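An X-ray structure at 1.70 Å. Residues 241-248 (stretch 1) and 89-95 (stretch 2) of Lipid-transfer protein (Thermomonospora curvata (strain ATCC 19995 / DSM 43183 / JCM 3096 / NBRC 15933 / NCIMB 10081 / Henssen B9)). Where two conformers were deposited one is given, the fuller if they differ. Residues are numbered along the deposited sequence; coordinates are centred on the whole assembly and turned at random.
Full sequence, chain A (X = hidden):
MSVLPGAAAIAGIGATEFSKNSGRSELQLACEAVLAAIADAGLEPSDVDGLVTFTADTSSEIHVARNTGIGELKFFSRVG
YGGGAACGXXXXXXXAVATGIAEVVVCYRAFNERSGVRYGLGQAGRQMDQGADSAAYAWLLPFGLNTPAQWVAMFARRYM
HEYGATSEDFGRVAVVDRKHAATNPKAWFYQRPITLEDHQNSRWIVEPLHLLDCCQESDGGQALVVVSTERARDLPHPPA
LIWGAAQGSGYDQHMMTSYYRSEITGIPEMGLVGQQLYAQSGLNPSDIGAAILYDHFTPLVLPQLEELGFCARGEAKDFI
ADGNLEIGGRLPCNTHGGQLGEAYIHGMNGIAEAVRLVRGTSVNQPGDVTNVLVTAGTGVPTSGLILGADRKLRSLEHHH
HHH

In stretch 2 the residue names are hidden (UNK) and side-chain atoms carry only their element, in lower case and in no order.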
# COMPACT_ATOMS: atom_id res chain seq x y z
N LEU A 241 -1.87 -0.65 -26.40
CA LEU A 241 -2.94 0.12 -25.82
C LEU A 241 -3.58 -0.67 -24.70
O LEU A 241 -3.77 -1.89 -24.80
CB LEU A 241 -4.00 0.46 -26.87
CG LEU A 241 -3.79 1.76 -27.65
CD1 LEU A 241 -2.51 1.72 -28.46
CD2 LEU A 241 -4.99 1.99 -28.55
N ILE A 242 -3.97 0.04 -23.65
CA ILE A 242 -4.64 -0.56 -22.51
C ILE A 242 -6.14 -0.46 -22.80
O ILE A 242 -6.82 0.51 -22.44
CB ILE A 242 -4.23 0.12 -21.20
CG1 ILE A 242 -2.72 -0.06 -21.01
CG2 ILE A 242 -4.96 -0.49 -20.05
CD1 ILE A 242 -2.10 0.95 -20.04
N TRP A 243 -6.66 -1.49 -23.46
CA TRP A 243 -8.08 -1.57 -23.81
C TRP A 243 -8.95 -2.06 -22.67
O TRP A 243 -10.13 -1.71 -22.59
CB TRP A 243 -8.29 -2.48 -25.00
CG TRP A 243 -8.00 -1.76 -26.27
CD1 TRP A 243 -7.03 -2.05 -27.17
CD2 TRP A 243 -8.68 -0.59 -26.77
NE1 TRP A 243 -7.06 -1.16 -28.23
CE2 TRP A 243 -8.06 -0.25 -28.00
CE3 TRP A 243 -9.74 0.18 -26.31
CZ2 TRP A 243 -8.47 0.84 -28.75
CZ3 TRP A 243 -10.16 1.26 -27.07
CH2 TRP A 243 -9.52 1.58 -28.28
N GLY A 244 -8.39 -2.89 -21.79
CA GLY A 244 -9.06 -3.27 -20.58
C GLY A 244 -8.07 -3.28 -19.43
O GLY A 244 -6.91 -3.67 -19.60
N ALA A 245 -8.54 -2.82 -18.28
CA ALA A 245 -7.74 -2.84 -17.06
C ALA A 245 -8.71 -2.90 -15.91
O ALA A 245 -9.55 -2.01 -15.77
CB ALA A 245 -6.85 -1.61 -16.96
N ALA A 246 -8.61 -3.94 -15.07
CA ALA A 246 -9.64 -4.20 -14.09
C ALA A 246 -9.04 -4.85 -12.86
O ALA A 246 -8.05 -5.60 -12.95
CB ALA A 246 -10.72 -5.13 -14.67
N GLN A 247 -9.69 -4.59 -11.72
CA GLN A 247 -9.45 -5.26 -10.44
C GLN A 247 -10.67 -6.08 -10.08
O GLN A 247 -11.79 -5.79 -10.51
CB GLN A 247 -9.21 -4.27 -9.30
CG GLN A 247 -7.90 -3.55 -9.37
CD GLN A 247 -7.69 -2.68 -8.13
OE1 GLN A 247 -8.36 -1.65 -7.93
NE2 GLN A 247 -6.77 -3.10 -7.28
N GLY A 248 -10.47 -7.08 -9.23
CA GLY A 248 -11.58 -7.88 -8.77
C GLY A 248 -11.30 -8.56 -7.45
O GLY A 248 -10.27 -9.21 -7.28
N UNK A 89 -1.45 -2.32 -11.00
CA UNK A 89 -0.55 -1.17 -11.05
C UNK A 89 -0.69 -0.46 -12.39
O UNK A 89 -0.65 0.77 -12.47
c UNK A 89 0.92 -1.56 -10.82
c UNK A 89 1.11 -2.28 -9.49
o UNK A 89 1.43 -2.33 -11.92
N UNK A 90 -0.91 -1.24 -13.45
CA UNK A 90 -1.12 -0.64 -14.76
C UNK A 90 -2.49 0.03 -14.86
O UNK A 90 -2.62 1.08 -15.49
c UNK A 90 0.52 -2.21 -15.84
c UNK A 90 -1.25 -1.11 -17.24
c UNK A 90 -0.92 -1.70 -15.85
N UNK A 91 -3.53 -0.56 -14.25
CA UNK A 91 -4.81 0.15 -14.16
C UNK A 91 -4.63 1.51 -13.50
O UNK A 91 -5.15 2.52 -13.99
c UNK A 91 -5.86 -0.66 -13.40
o UNK A 91 -7.89 -0.59 -11.32
n UNK A 91 -9.37 -0.94 -12.97
c UNK A 91 -8.19 -0.54 -12.51
c UNK A 91 -7.23 -0.00 -13.51
N UNK A 92 -3.92 1.54 -12.36
CA UNK A 92 -3.64 2.80 -11.68
C UNK A 92 -3.04 3.82 -12.63
O UNK A 92 -3.51 4.96 -12.71
n UNK A 92 -5.34 2.70 -8.13
c UNK A 92 -4.12 3.00 -8.49
c UNK A 92 -3.36 1.95 -9.27
c UNK A 92 -2.70 2.55 -10.50
o UNK A 92 -3.61 4.10 -8.28
N UNK A 93 -2.01 3.42 -13.36
CA UNK A 93 -1.34 4.33 -14.26
C UNK A 93 -2.27 4.81 -15.36
O UNK A 93 -2.30 5.99 -15.70
c UNK A 93 -0.11 3.64 -14.84
N UNK A 94 -3.04 3.88 -15.94
CA UNK A 94 -3.99 4.25 -16.99
C UNK A 94 -5.04 5.23 -16.49
O UNK A 94 -5.43 6.15 -17.20
c UNK A 94 -4.66 2.99 -17.54
N UNK A 95 -5.52 5.02 -15.27
CA UNK A 95 -6.49 5.92 -14.65
C UNK A 95 -5.90 7.31 -14.45
O UNK A 95 -6.57 8.33 -14.68
c UNK A 95 -8.02 6.00 -12.56
c UNK A 95 -7.68 3.59 -11.16
c UNK A 95 -6.92 5.31 -13.32
s UNK A 95 -8.29 5.27 -10.92
O HOH W 1 -6.55 0.24 -9.06
O HOH W 2 -11.71 -2.57 -11.95

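Position 89 carries three side-chain atoms: a carbon bonded to CA that bears one oxygen and one carbon. Stretch 1 is out of reach. A beta-branched side chain with a hydroxyl is Thr89. Its OG1 is hydrogen-bonded elsewhere in the structure, so the polar atom is satisfied although the residue is buried.

Position 90 has three carbons, one bonded to CA and carrying the other two. The CA-to-CB bond points toward the strand, and one branch carbon of position 90 lies 3.6 Å from CD1 of Ile242. That fork without a heteroatom is Val90, a compact, branched hydrocarbon well suited to an apolar contact.

Position 91 shows three carbons in a row, the third bearing one oxygen and one nitrogen. The chain starts close to the strand, its CB 3.8 Å from CB of Ala245, and its length carries the terminal group past Ala245 to the strand's backbone. Two methylenes and a carboxamide make Gln91. With chi1 and chi2 both t, the extended chain brings NE2 to 3.0 Å from O of Ala245, where it donates a hydrogen bond, while OE1 lies 3.5 Å from CG of Gln247. The amide suits this place because it offers both a donor and an acceptor.

Position 92 has the same composition, points its CB sideways and makes no direct contact with the strand. It is Gln92, whose buried amide is satisfied: OE1 and NE2 are hydrogen-bonded elsewhere in the structure, and NE2 also donates to water 1.

Position 93 has a single carbon, directed sideways and touching nothing of stretch 1. It is Ala93, small and apolar as befits a buried site.

Position 94 also has one carbon, but its CB, pointing toward the strand, lies 4.1 Å from CD1 of Ile242. It is Ala94, whose methyl adds to the apolar contact begun by Val90.

Position 95 is an unbranched chain of two carbons, a sulfur and a carbon. Its CB points sideways; the end comes nearer the strand, without contact. This is Met95, a flexible apolar chain suited to burial.

The helix crosses the strand at -122°, with 7.5 Å between axes at closest approach. Successive turns present Val90 and Ala94 to the side chain of Ile242, closest at CD1, while Gln91 packs on Ala245 and binds its carbonyl. Water extends the polar side: water 1 donates to OE1 of Gln91 and, weakly, to OE1 of Gln247, while water 2 accepts from NE2 of Gln91 and N of Gln247.

Stretch 2, residues 89-95: TVQQAAM
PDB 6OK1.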